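Local coordinates for octaprenyl-diphosphate synthase (Bacteroides thetaiotaomicron, PDB 3RMG), which probably acts as a magnesium-dependent prenyltransferase of the FPP/GGPP synthase family, building isoprenoid diphosphate chains, at residues S5-I9 with T316-Y320; L57-L61 with N309-L314; H71-S75 with H125-T129; N131-L137 with E183-S188. All coordinates share one frame. Residue numbers count along the deposited sequence, not the author numbering.

Contact 1: S5-I9 with T316-Y320; sequences SISLI and TYLDY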
loop_
_atom_site.group_PDB
_atom_site.type_symbol
_atom_site.label_atom_id
_atom_site.label_comp_id
_atom_site.label_asym_id
_atom_site.label_seq_id
_atom_site.Cartn_x
_atom_site.Cartn_y
_atom_site.Cartn_z
ATOM N N SER A 5 7.383 -28.687 -24.217
ATOM C CA SER A 5 6.429 -27.595 -23.972
ATOM C C SER A 5 7.079 -26.336 -23.414
ATOM O O SER A 5 6.921 -25.253 -23.971
ATOM C CB SER A 5 5.303 -28.065 -23.051
ATOM O OG SER A 5 4.508 -29.023 -23.733
ATOM N N ILE A 6 7.814 -26.470 -22.317
ATOM C CA ILE A 6 8.464 -25.310 -21.712
ATOM C C ILE A 6 9.242 -24.493 -22.744
ATOM O O ILE A 6 9.224 -23.254 -22.723
ATOM C CB ILE A 6 9.403 -25.718 -20.568
ATOM C CG1 ILE A 6 8.595 -26.061 -19.317
ATOM C CG2 ILE A 6 10.336 -24.586 -20.228
ATOM C CD1 ILE A 6 7.291 -26.780 -19.594
ATOM N N SER A 7 9.920 -25.185 -23.653
ATOM C CA SER A 7 10.696 -24.490 -24.675
ATOM C C SER A 7 9.791 -23.669 -25.610
ATOM O O SER A 7 10.057 -22.496 -25.857
ATOM C CB SER A 7 11.564 -25.474 -25.476
ATOM O OG SER A 7 12.332 -24.782 -26.458
ATOM N N LEU A 8 8.718 -24.282 -26.112
ATOM C CA LEU A 8 7.768 -23.570 -26.967
ATOM C C LEU A 8 7.238 -22.312 -26.289
ATOM O O LEU A 8 6.915 -21.329 -26.961
ATOM C CB LEU A 8 6.604 -24.466 -27.353
ATOM C CG LEU A 8 6.934 -25.684 -28.203
ATOM C CD1 LEU A 8 5.668 -26.540 -28.416
ATOM C CD2 LEU A 8 7.507 -25.229 -29.525
ATOM N N ILE A 9 7.164 -22.348 -24.959
ATOM C CA ILE A 9 6.651 -21.234 -24.177
ATOM C C ILE A 9 7.672 -20.123 -23.884
ATOM O O ILE A 9 7.367 -18.943 -24.050
ATOM C CB ILE A 9 6.086 -21.719 -22.834
ATOM C CG1 ILE A 9 4.828 -22.567 -23.035
ATOM C CG2 ILE A 9 5.798 -20.530 -21.919
ATOM C CD1 ILE A 9 4.404 -23.304 -21.742
ATOM N N THR A 316 0.337 -23.338 -25.852
ATOM C CA THR A 316 1.064 -24.274 -24.992
ATOM C C THR A 316 1.027 -23.823 -23.526
ATOM O O THR A 316 0.849 -24.621 -22.625
ATOM C CB THR A 316 2.543 -24.435 -25.427
ATOM O OG1 THR A 316 2.609 -24.679 -26.835
ATOM C CG2 THR A 316 3.199 -25.597 -24.698
ATOM N N TYR A 317 1.220 -22.538 -23.287
ATOM C CA TYR A 317 1.047 -21.989 -21.947
ATOM C C TYR A 317 -0.315 -22.409 -21.372
ATOM O O TYR A 317 -0.413 -22.896 -20.252
ATOM C CB TYR A 317 1.113 -20.475 -22.051
ATOM C CG TYR A 317 0.967 -19.695 -20.768
ATOM C CD1 TYR A 317 2.091 -19.269 -20.060
ATOM C CD2 TYR A 317 -0.287 -19.328 -20.295
ATOM C CE1 TYR A 317 1.965 -18.520 -18.898
ATOM C CE2 TYR A 317 -0.425 -18.584 -19.132
ATOM C CZ TYR A 317 0.701 -18.181 -18.443
ATOM O OH TYR A 317 0.562 -17.437 -17.299
ATOM N N LEU A 318 -1.373 -22.231 -22.150
ATOM C CA LEU A 318 -2.701 -22.477 -21.632
ATOM C C LEU A 318 -2.945 -23.975 -21.438
ATOM O O LEU A 318 -3.594 -24.374 -20.475
ATOM C CB LEU A 318 -3.770 -21.795 -22.504
ATOM C CG LEU A 318 -5.212 -21.807 -21.973
ATOM C CD1 LEU A 318 -5.258 -21.630 -20.462
ATOM C CD2 LEU A 318 -6.056 -20.740 -22.642
ATOM N N ASP A 319 -2.387 -24.807 -22.317
ATOM C CA ASP A 319 -2.457 -26.259 -22.131
ATOM C C ASP A 319 -1.742 -26.687 -20.857
ATOM O O ASP A 319 -2.182 -27.595 -20.160
ATOM C CB ASP A 319 -1.846 -26.997 -23.313
ATOM C CG ASP A 319 -2.791 -27.098 -24.492
ATOM O OD1 ASP A 319 -2.305 -27.262 -25.628
ATOM O OD2 ASP A 319 -4.021 -27.021 -24.287
ATOM N N TYR A 320 -0.630 -26.025 -20.562
ATOM C CA TYR A 320 0.206 -26.374 -19.426
ATOM C C TYR A 320 -0.464 -25.956 -18.117
ATOM O O TYR A 320 -0.398 -26.673 -17.117
ATOM C CB TYR A 320 1.561 -25.694 -19.576
ATOM C CG TYR A 320 2.663 -26.265 -18.724
ATOM C CD1 TYR A 320 3.516 -27.246 -19.226
ATOM C CD2 TYR A 320 2.877 -25.801 -17.426
ATOM C CE1 TYR A 320 4.545 -27.764 -18.454
ATOM C CE2 TYR A 320 3.900 -26.310 -16.646
ATOM C CZ TYR A 320 4.732 -27.292 -17.163
ATOM O OH TYR A 320 5.753 -27.804 -16.392
#
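In this all-helical isoprenoid synthase fold, the short N-terminal helix 5-10 lies against the C-terminal helix 309-323, so that the two ends of the chain meet. The segment axes approach to 9.5 Å and run obliquely antiparallel, at 136°. No hydrogen bond links the segments; the contact is packing, 303 Å² in all. Thr316 comes first and sits in the middle of it. Its CG2 lies 3.6 Å from CB of Ser5, its CB is 3.8 Å from CG1 of Ile9, and Leu8 closes over its hydroxyl side. The hydroxyl is satisfied within its own helix: Thr316 OG1 is hydrogen-bonded to the carbonyl of Leu312. Tyr317 offers both backbone and ring to Ile9: CD1 of Ile9 reaches Tyr317 CA, while CG2 of Ile9 approaches the edge of the ring. The phenol itself runs on to helix 50-62, where it bonds to the carbonyl of Met50, and Ile53 of that helix touches both Ile9 and Tyr317. Leu318 and Asp319 turn to helix 283-302 instead, Asp319 forming a salt bridge with Lys295. One turn after Thr316, Tyr320 points back toward the N-terminal helix and its ring borders Ile6 and Ser5. At the base of this side chain, CB of Tyr320 lies 4.3 Å from CD1 of Ile9.

Contact 2: L57-L61 with N309-L314; sequences LVARL and NICLAL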
loop_
_atom_site.group_PDB
_atom_site.type_symbol
_atom_site.label_atom_id
_atom_site.label_comp_id
_atom_site.label_asym_id
_atom_site.label_seq_id
_atom_site.Cartn_x
_atom_site.Cartn_y
_atom_site.Cartn_z
ATOM N N LEU A 57 4.497 -12.730 -23.436
ATOM C CA LEU A 57 3.897 -13.332 -24.634
ATOM C C LEU A 57 2.857 -12.413 -25.279
ATOM O O LEU A 57 2.876 -12.220 -26.498
ATOM C CB LEU A 57 3.317 -14.725 -24.366
ATOM C CG LEU A 57 4.284 -15.862 -24.006
ATOM C CD1 LEU A 57 3.537 -17.069 -23.567
ATOM C CD2 LEU A 57 5.213 -16.220 -25.157
ATOM N N VAL A 58 1.955 -11.837 -24.480
ATOM C CA VAL A 58 0.897 -10.962 -25.040
ATOM C C VAL A 58 1.491 -9.766 -25.777
ATOM O O VAL A 58 1.019 -9.391 -26.841
ATOM C CB VAL A 58 -0.097 -10.454 -23.942
ATOM C CG1 VAL A 58 -0.949 -9.264 -24.453
ATOM C CG2 VAL A 58 -0.982 -11.562 -23.510
ATOM N N ALA A 59 2.521 -9.156 -25.205
ATOM C CA ALA A 59 3.148 -8.001 -25.850
ATOM C C ALA A 59 3.745 -8.413 -27.189
ATOM O O ALA A 59 3.632 -7.689 -28.194
ATOM C CB ALA A 59 4.214 -7.368 -24.945
ATOM N N ARG A 60 4.352 -9.596 -27.207
ATOM C CA ARG A 60 4.969 -10.112 -28.425
ATOM C C ARG A 60 3.933 -10.457 -29.501
ATOM O O ARG A 60 4.275 -10.567 -30.681
ATOM C CB ARG A 60 5.898 -11.293 -28.122
ATOM C CG ARG A 60 7.242 -10.868 -27.484
ATOM C CD ARG A 60 8.186 -10.170 -28.471
ATOM N NE ARG A 60 8.498 -11.050 -29.593
ATOM C CZ ARG A 60 9.413 -12.016 -29.545
ATOM N NH1 ARG A 60 10.123 -12.215 -28.436
ATOM N NH2 ARG A 60 9.623 -12.785 -30.608
ATOM N N LEU A 61 2.665 -10.597 -29.120
ATOM C CA LEU A 61 1.625 -10.690 -30.150
ATOM C C LEU A 61 1.618 -9.436 -31.020
ATOM O O LEU A 61 1.313 -9.506 -32.199
ATOM C CB LEU A 61 0.235 -10.889 -29.549
ATOM C CG LEU A 61 -0.124 -12.265 -29.007
ATOM C CD1 LEU A 61 -1.512 -12.220 -28.391
ATOM C CD2 LEU A 61 -0.053 -13.303 -30.125
ATOM N N ASN A 309 4.952 -17.998 -33.647
ATOM C CA ASN A 309 5.595 -18.696 -32.555
ATOM C C ASN A 309 5.004 -18.224 -31.229
ATOM O O ASN A 309 4.955 -18.981 -30.246
ATOM C CB ASN A 309 7.133 -18.510 -32.596
ATOM C CG ASN A 309 7.563 -17.043 -32.577
ATOM O OD1 ASN A 309 6.786 -16.146 -32.899
ATOM N ND2 ASN A 309 8.816 -16.799 -32.195
ATOM N N ILE A 310 4.538 -16.974 -31.212
ATOM C CA ILE A 310 3.944 -16.408 -30.005
ATOM C C ILE A 310 2.555 -17.014 -29.746
ATOM O O ILE A 310 2.271 -17.465 -28.634
ATOM C CB ILE A 310 3.886 -14.864 -30.044
ATOM C CG1 ILE A 310 5.291 -14.281 -30.154
ATOM C CG2 ILE A 310 3.235 -14.327 -28.775
ATOM C CD1 ILE A 310 6.285 -14.880 -29.148
ATOM N N CYS A 311 1.709 -17.056 -30.776
ATOM C CA CYS A 311 0.412 -17.730 -30.663
ATOM C C CYS A 311 0.610 -19.163 -30.173
ATOM O O CYS A 311 -0.092 -19.618 -29.273
ATOM C CB CYS A 311 -0.340 -17.724 -31.996
ATOM S SG CYS A 311 -2.182 -17.940 -31.887
ATOM N N LEU A 312 1.579 -19.868 -30.750
ATOM C CA LEU A 312 1.811 -21.268 -30.398
ATOM C C LEU A 312 2.273 -21.361 -28.945
ATOM O O LEU A 312 1.859 -22.250 -28.193
ATOM C CB LEU A 312 2.856 -21.888 -31.341
ATOM C CG LEU A 312 3.531 -23.203 -30.914
ATOM C CD1 LEU A 312 2.510 -24.253 -30.583
ATOM C CD2 LEU A 312 4.479 -23.727 -31.985
ATOM N N ALA A 313 3.120 -20.421 -28.547
ATOM C CA ALA A 313 3.596 -20.367 -27.174
ATOM C C ALA A 313 2.440 -20.176 -26.178
ATOM O O ALA A 313 2.385 -20.845 -25.146
ATOM C CB ALA A 313 4.659 -19.270 -27.018
ATOM N N LEU A 314 1.515 -19.278 -26.503
ATOM C CA LEU A 314 0.317 -19.055 -25.685
ATOM C C LEU A 314 -0.608 -20.278 -25.611
ATOM O O LEU A 314 -1.115 -20.616 -24.538
ATOM C CB LEU A 314 -0.469 -17.858 -26.223
ATOM C CG LEU A 314 0.092 -16.527 -25.738
ATOM C CD1 LEU A 314 -0.377 -15.394 -26.612
ATOM C CD2 LEU A 314 -0.279 -16.309 -24.250
#
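The axes of segments 57-61 and 309-314 pass 9.2 Å apart at 150°, a near-antiparallel helix pair within the all-alpha isoprenoid synthase fold. Backbones come nearest at Leu61 and Ile310, whose CA atoms are 6.2 Å apart. Although residues 57-61 fall in a predicted transmembrane span, here they pack inside a helical bundle. Ile310 fills the space between Leu57, Arg60 and Leu61, its CG2 lying 3.1 Å from the carbonyl O of Leu57 and 3.7 Å from CD2 of Leu61. Leu57 extends further along helix 309-323, with CD2 3.6 Å from CB of Ala313, a small residue that lets the leucine come close, and CB of Leu57 is 3.9 Å from CD2 of Leu314. Leu314 and Leu61 then meet through their CD1 atoms at 3.8 Å, completing an apolar layer without a hydrogen bond across it. Arg60 lies at one side of this layer. Its NH1 is hydrogen-bonded to the carbonyl of Pro12, which ties the pair to the N-terminal part of the chain. The aliphatic base of the arginine belongs to the packing: CB of Arg60 is 3.7 Å from CG1 of Ile310, and CD1 of the same isoleucine lies over one face of the guanidinium.

Contact 3: H71-S75 with H125-T129; sequences HAAVS and HAEQT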
loop_
_atom_site.group_PDB
_atom_site.type_symbol
_atom_site.label_atom_id
_atom_site.label_comp_id
_atom_site.label_asym_id
_atom_site.label_seq_id
_atom_site.Cartn_x
_atom_site.Cartn_y
_atom_site.Cartn_z
ATOM N N HIS A 71 8.409 -2.956 -16.829
ATOM C CA HIS A 71 7.967 -2.269 -15.601
ATOM C C HIS A 71 6.526 -2.654 -15.235
ATOM O O HIS A 71 6.212 -2.904 -14.067
ATOM C CB HIS A 71 8.138 -0.749 -15.686
ATOM C CG HIS A 71 9.550 -0.297 -15.475
ATOM N ND1 HIS A 71 10.218 -0.489 -14.283
ATOM C CD2 HIS A 71 10.429 0.317 -16.307
ATOM C CE1 HIS A 71 11.447 -0.009 -14.391
ATOM N NE2 HIS A 71 11.597 0.490 -15.605
ATOM N N ALA A 72 5.657 -2.734 -16.238
ATOM C CA ALA A 72 4.305 -3.241 -16.011
ATOM C C ALA A 72 4.341 -4.589 -15.296
ATOM O O ALA A 72 3.705 -4.775 -14.262
ATOM C CB ALA A 72 3.559 -3.359 -17.310
ATOM N N ALA A 73 5.105 -5.521 -15.845
ATOM C CA ALA A 73 5.162 -6.866 -15.298
ATOM C C ALA A 73 5.678 -6.865 -13.862
ATOM O O ALA A 73 5.117 -7.523 -12.989
ATOM C CB ALA A 73 6.015 -7.766 -16.190
ATOM N N VAL A 74 6.755 -6.127 -13.621
ATOM C CA VAL A 74 7.253 -5.940 -12.266
ATOM C C VAL A 74 6.175 -5.313 -11.368
ATOM O O VAL A 74 5.870 -5.810 -10.273
ATOM C CB VAL A 74 8.509 -5.066 -12.272
ATOM C CG1 VAL A 74 9.002 -4.782 -10.837
ATOM C CG2 VAL A 74 9.592 -5.755 -13.091
ATOM N N SER A 75 5.580 -4.231 -11.841
ATOM C CA SER A 75 4.571 -3.559 -11.042
ATOM C C SER A 75 3.499 -4.533 -10.590
ATOM O O SER A 75 3.213 -4.628 -9.401
ATOM C CB SER A 75 3.922 -2.428 -11.821
ATOM O OG SER A 75 2.898 -1.846 -11.045
ATOM N N HIS A 125 7.203 1.332 -10.155
ATOM C CA HIS A 125 7.369 0.662 -11.444
ATOM C C HIS A 125 6.261 1.062 -12.417
ATOM O O HIS A 125 6.517 1.348 -13.585
ATOM C CB HIS A 125 7.485 -0.842 -11.264
ATOM C CG HIS A 125 8.839 -1.280 -10.788
ATOM N ND1 HIS A 125 9.939 -1.338 -11.620
ATOM C CD2 HIS A 125 9.271 -1.673 -9.566
ATOM C CE1 HIS A 125 10.986 -1.762 -10.933
ATOM N NE2 HIS A 125 10.607 -1.971 -9.684
ATOM N N ALA A 126 5.026 1.134 -11.941
ATOM C CA ALA A 126 3.958 1.551 -12.838
ATOM C C ALA A 126 4.269 2.922 -13.444
ATOM O O ALA A 126 4.042 3.161 -14.628
ATOM C CB ALA A 126 2.624 1.559 -12.110
ATOM N N GLU A 127 4.797 3.827 -12.630
ATOM C CA GLU A 127 5.094 5.175 -13.106
ATOM C C GLU A 127 6.269 5.141 -14.087
ATOM O O GLU A 127 6.231 5.750 -15.168
ATOM C CB GLU A 127 5.357 6.096 -11.913
ATOM C CG GLU A 127 5.633 7.535 -12.289
ATOM C CD GLU A 127 7.065 7.724 -12.750
ATOM O OE1 GLU A 127 7.972 7.072 -12.150
ATOM O OE2 GLU A 127 7.262 8.516 -13.702
ATOM N N GLN A 128 7.298 4.380 -13.741
ATOM C CA GLN A 128 8.408 4.147 -14.676
ATOM C C GLN A 128 8.017 3.582 -16.053
ATOM O O GLN A 128 8.851 3.601 -16.969
ATOM C CB GLN A 128 9.476 3.267 -14.046
ATOM C CG GLN A 128 10.206 3.902 -12.868
ATOM C CD GLN A 128 11.322 3.016 -12.372
ATOM O OE1 GLN A 128 11.127 2.197 -11.471
ATOM N NE2 GLN A 128 12.499 3.145 -12.987
ATOM N N THR A 129 6.777 3.089 -16.219
ATOM C CA THR A 129 6.287 2.752 -17.570
ATOM C C THR A 129 6.044 4.002 -18.406
ATOM O O THR A 129 5.816 3.926 -19.623
ATOM C CB THR A 129 4.931 1.985 -17.576
ATOM O OG1 THR A 129 3.854 2.899 -17.304
ATOM C CG2 THR A 129 4.918 0.833 -16.577
#
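A histidine pair joins helix 67-90 to the end of helix 102-128, two neighbours in the helical bundle of the isoprenoid synthase fold. The polar link is one hydrogen bond, ND1 of His71 to ND1 of His125 at 2.8 Å; one nitrogen must carry the proton and the other accept it, though either could be the donor. The rings meet rim to rim, with centroids 5.0 Å apart, so they do not stack. Each has a CH-pi partner over a face instead: CB of Gln128 sits 3.7 Å from the centroid of the His71 ring, and CG1 of Val74 3.3 Å from that of His125. Small residues provide the remaining packing. CB of Ser75 approaches CB of His125, and the Ser75 hydroxyl is hydrogen-bonded to the carbonyl of Ser122. Glu127 faces outward to the dimer interface, where it forms a salt bridge with Arg136 of the second subunit. Thr129 OG1 donates to Ala126 O at 2.7 Å, and CG2 of Thr129 lies 3.7 Å from CB of His71.

Contact 4: N131-L137 with E183-S188; sequences NYEIIRL and EAAALS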
loop_
_atom_site.group_PDB
_atom_site.type_symbol
_atom_site.label_atom_id
_atom_site.label_comp_id
_atom_site.label_asym_id
_atom_site.label_seq_id
_atom_site.Cartn_x
_atom_site.Cartn_y
_atom_site.Cartn_z
ATOM N N ASN A 131 3.443 5.486 -18.723
ATOM C CA ASN A 131 2.169 5.313 -19.419
ATOM C C ASN A 131 0.996 5.465 -18.450
ATOM O O ASN A 131 0.888 4.723 -17.474
ATOM C CB ASN A 131 2.143 3.966 -20.163
ATOM C CG ASN A 131 0.875 3.757 -20.978
ATOM O OD1 ASN A 131 -0.203 4.229 -20.614
ATOM N ND2 ASN A 131 0.999 3.035 -22.084
ATOM N N TYR A 132 0.131 6.440 -18.724
ATOM C CA TYR A 132 -0.935 6.834 -17.790
ATOM C C TYR A 132 -1.950 5.730 -17.573
ATOM O O TYR A 132 -2.374 5.454 -16.431
ATOM C CB TYR A 132 -1.661 8.097 -18.288
ATOM C CG TYR A 132 -0.919 9.388 -17.979
ATOM C CD1 TYR A 132 -0.732 9.808 -16.665
ATOM C CD2 TYR A 132 -0.410 10.182 -18.997
ATOM C CE1 TYR A 132 -0.050 10.973 -16.372
ATOM C CE2 TYR A 132 0.272 11.361 -18.717
ATOM C CZ TYR A 132 0.450 11.750 -17.403
ATOM O OH TYR A 132 1.127 12.917 -17.122
ATOM N N GLU A 133 -2.349 5.115 -18.679
ATOM C CA GLU A 133 -3.341 4.056 -18.658
ATOM C C GLU A 133 -2.847 2.919 -17.790
ATOM O O GLU A 133 -3.604 2.325 -17.012
ATOM C CB GLU A 133 -3.605 3.579 -20.069
ATOM C CG GLU A 133 -3.923 4.739 -21.010
ATOM C CD GLU A 133 -4.801 4.331 -22.166
ATOM O OE1 GLU A 133 -5.858 3.704 -21.922
ATOM O OE2 GLU A 133 -4.437 4.643 -23.322
ATOM N N ILE A 134 -1.560 2.639 -17.895
ATOM C CA ILE A 134 -0.997 1.545 -17.138
ATOM C C ILE A 134 -0.984 1.953 -15.684
ATOM O O ILE A 134 -1.253 1.147 -14.793
ATOM C CB ILE A 134 0.413 1.192 -17.622
ATOM C CG1 ILE A 134 0.327 0.486 -18.980
ATOM C CG2 ILE A 134 1.100 0.343 -16.598
ATOM C CD1 ILE A 134 1.694 0.255 -19.656
ATOM N N ILE A 135 -0.675 3.219 -15.440
ATOM C CA ILE A 135 -0.735 3.744 -14.088
ATOM C C ILE A 135 -2.173 3.661 -13.571
ATOM O O ILE A 135 -2.431 3.197 -12.468
ATOM C CB ILE A 135 -0.188 5.182 -14.027
ATOM C CG1 ILE A 135 1.316 5.171 -14.370
ATOM C CG2 ILE A 135 -0.415 5.774 -12.641
ATOM C CD1 ILE A 135 1.962 6.535 -14.504
ATOM N N ARG A 136 -3.112 4.098 -14.396
ATOM C CA ARG A 136 -4.514 3.971 -14.055
ATOM C C ARG A 136 -4.883 2.512 -13.776
ATOM O O ARG A 136 -5.564 2.214 -12.793
ATOM C CB ARG A 136 -5.378 4.535 -15.183
ATOM C CG ARG A 136 -6.730 5.045 -14.730
ATOM C CD ARG A 136 -7.049 6.361 -15.423
ATOM N NE ARG A 136 -6.575 6.370 -16.806
ATOM C CZ ARG A 136 -6.255 7.466 -17.488
ATOM N NH1 ARG A 136 -6.358 8.660 -16.922
ATOM N NH2 ARG A 136 -5.833 7.372 -18.741
ATOM N N LEU A 137 -4.428 1.601 -14.634
ATOM C CA LEU A 137 -4.796 0.195 -14.505
ATOM C C LEU A 137 -4.274 -0.385 -13.192
ATOM O O LEU A 137 -4.987 -1.071 -12.466
ATOM C CB LEU A 137 -4.286 -0.610 -15.712
ATOM C CG LEU A 137 -4.259 -2.143 -15.625
ATOM C CD1 LEU A 137 -4.150 -2.781 -16.991
ATOM C CD2 LEU A 137 -3.098 -2.598 -14.768
ATOM N N GLU A 183 -3.764 -7.031 -20.212
ATOM C CA GLU A 183 -4.162 -5.674 -20.606
ATOM C C GLU A 183 -2.984 -4.710 -20.591
ATOM O O GLU A 183 -2.765 -3.953 -21.545
ATOM C CB GLU A 183 -5.279 -5.139 -19.698
ATOM C CG GLU A 183 -5.910 -3.836 -20.235
ATOM C CD GLU A 183 -7.024 -3.303 -19.354
ATOM O OE1 GLU A 183 -7.675 -2.335 -19.778
ATOM O OE2 GLU A 183 -7.259 -3.856 -18.252
ATOM N N ALA A 184 -2.231 -4.734 -19.501
ATOM C CA ALA A 184 -1.019 -3.926 -19.382
ATOM C C ALA A 184 0.002 -4.297 -20.458
ATOM O O ALA A 184 0.688 -3.422 -21.011
ATOM C CB ALA A 184 -0.404 -4.096 -17.988
ATOM N N ALA A 185 0.108 -5.590 -20.766
ATOM C CA ALA A 185 1.035 -6.010 -21.821
ATOM C C ALA A 185 0.726 -5.277 -23.128
ATOM O O ALA A 185 1.636 -4.774 -23.768
ATOM C CB ALA A 185 1.018 -7.539 -22.026
ATOM N N ALA A 186 -0.553 -5.212 -23.505
ATOM C CA ALA A 186 -0.988 -4.522 -24.741
ATOM C C ALA A 186 -0.809 -2.994 -24.701
ATOM O O ALA A 186 -0.273 -2.408 -25.623
ATOM C CB ALA A 186 -2.464 -4.875 -25.089
ATOM N N LEU A 187 -1.279 -2.347 -23.646
ATOM C CA LEU A 187 -1.013 -0.926 -23.482
ATOM C C LEU A 187 0.484 -0.596 -23.615
ATOM O O LEU A 187 0.851 0.435 -24.189
ATOM C CB LEU A 187 -1.529 -0.434 -22.132
ATOM C CG LEU A 187 -3.046 -0.460 -21.945
ATOM C CD1 LEU A 187 -3.392 -0.398 -20.451
ATOM C CD2 LEU A 187 -3.727 0.639 -22.738
ATOM N N SER A 188 1.342 -1.476 -23.107
ATOM C CA SER A 188 2.785 -1.205 -23.068
ATOM C C SER A 188 3.427 -1.133 -24.446
ATOM O O SER A 188 4.494 -0.551 -24.593
ATOM C CB SER A 188 3.519 -2.248 -22.219
ATOM O OG SER A 188 3.699 -3.463 -22.933
#
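Leu187 projects toward helix 132-154 and lies across Ile134, its CB 3.8 Å from CG1 of the isoleucine. Its CD2 comes within 3.8 Å of OE1 of Glu133, while its CD1 is 4.3 Å from CD1 of Leu137. The end of Ile134 lies beside Leu187, between successive turns of the partner helix: CD1 of Ile134 is 4.0 Å from the carbonyl O of Ala184 and 4.0 Å from CB of Ser188. Leu137, one turn further on, reaches the earlier part of segment 183-188: its CD1 is 3.7 Å from Ala184 N and 4.1 Å from Ala184 CB, and the carboxylate of Glu183 borders the same methyl. This order of partners is that of an antiparallel pair, and the axes indeed run at 166°, 9.6 Å apart. The pair belongs to the helical bundle of the isoprenoid synthase fold, in which Leu76 of helix 67-90 touches both Leu137 and Ala184. The outward face of helix 132-154 enters the dimer interface: Tyr132 stacks on Tyr132 of the second subunit, and Arg136 forms a salt bridge with Glu127 of that subunit. Asn131 is the N-cap of this helix, its OD1 accepting weak bonds from Glu133 N at 3.0 Å and Ile134 N at 3.4 Å. The amide end of the same side chain faces the other helix, with ND2 3.3 Å from Leu187 O.

In the fold
The four contacts form two neighbouring pairs in one all-helical chain. Contacts 1 and 2 share helix 309-323, have centres about 11 Å apart and touch directly, Ile9 packing on Leu57 and Ala313. Contact 1 closes the longest loop, joining the chain ends; contact 2 is nested inside it, and contacts 3 and 4 follow in series within both. Their centres are about 9 Å apart, linked by the turn between helices 102-128 and 132-154, and both lead to the dimer interface. Contacts 2 and 4, with centres about 18 Å apart, still touch where Val58 meets Ala185. Packing thus runs from the joined termini through helices 50-62 and 174-188 toward the second subunit.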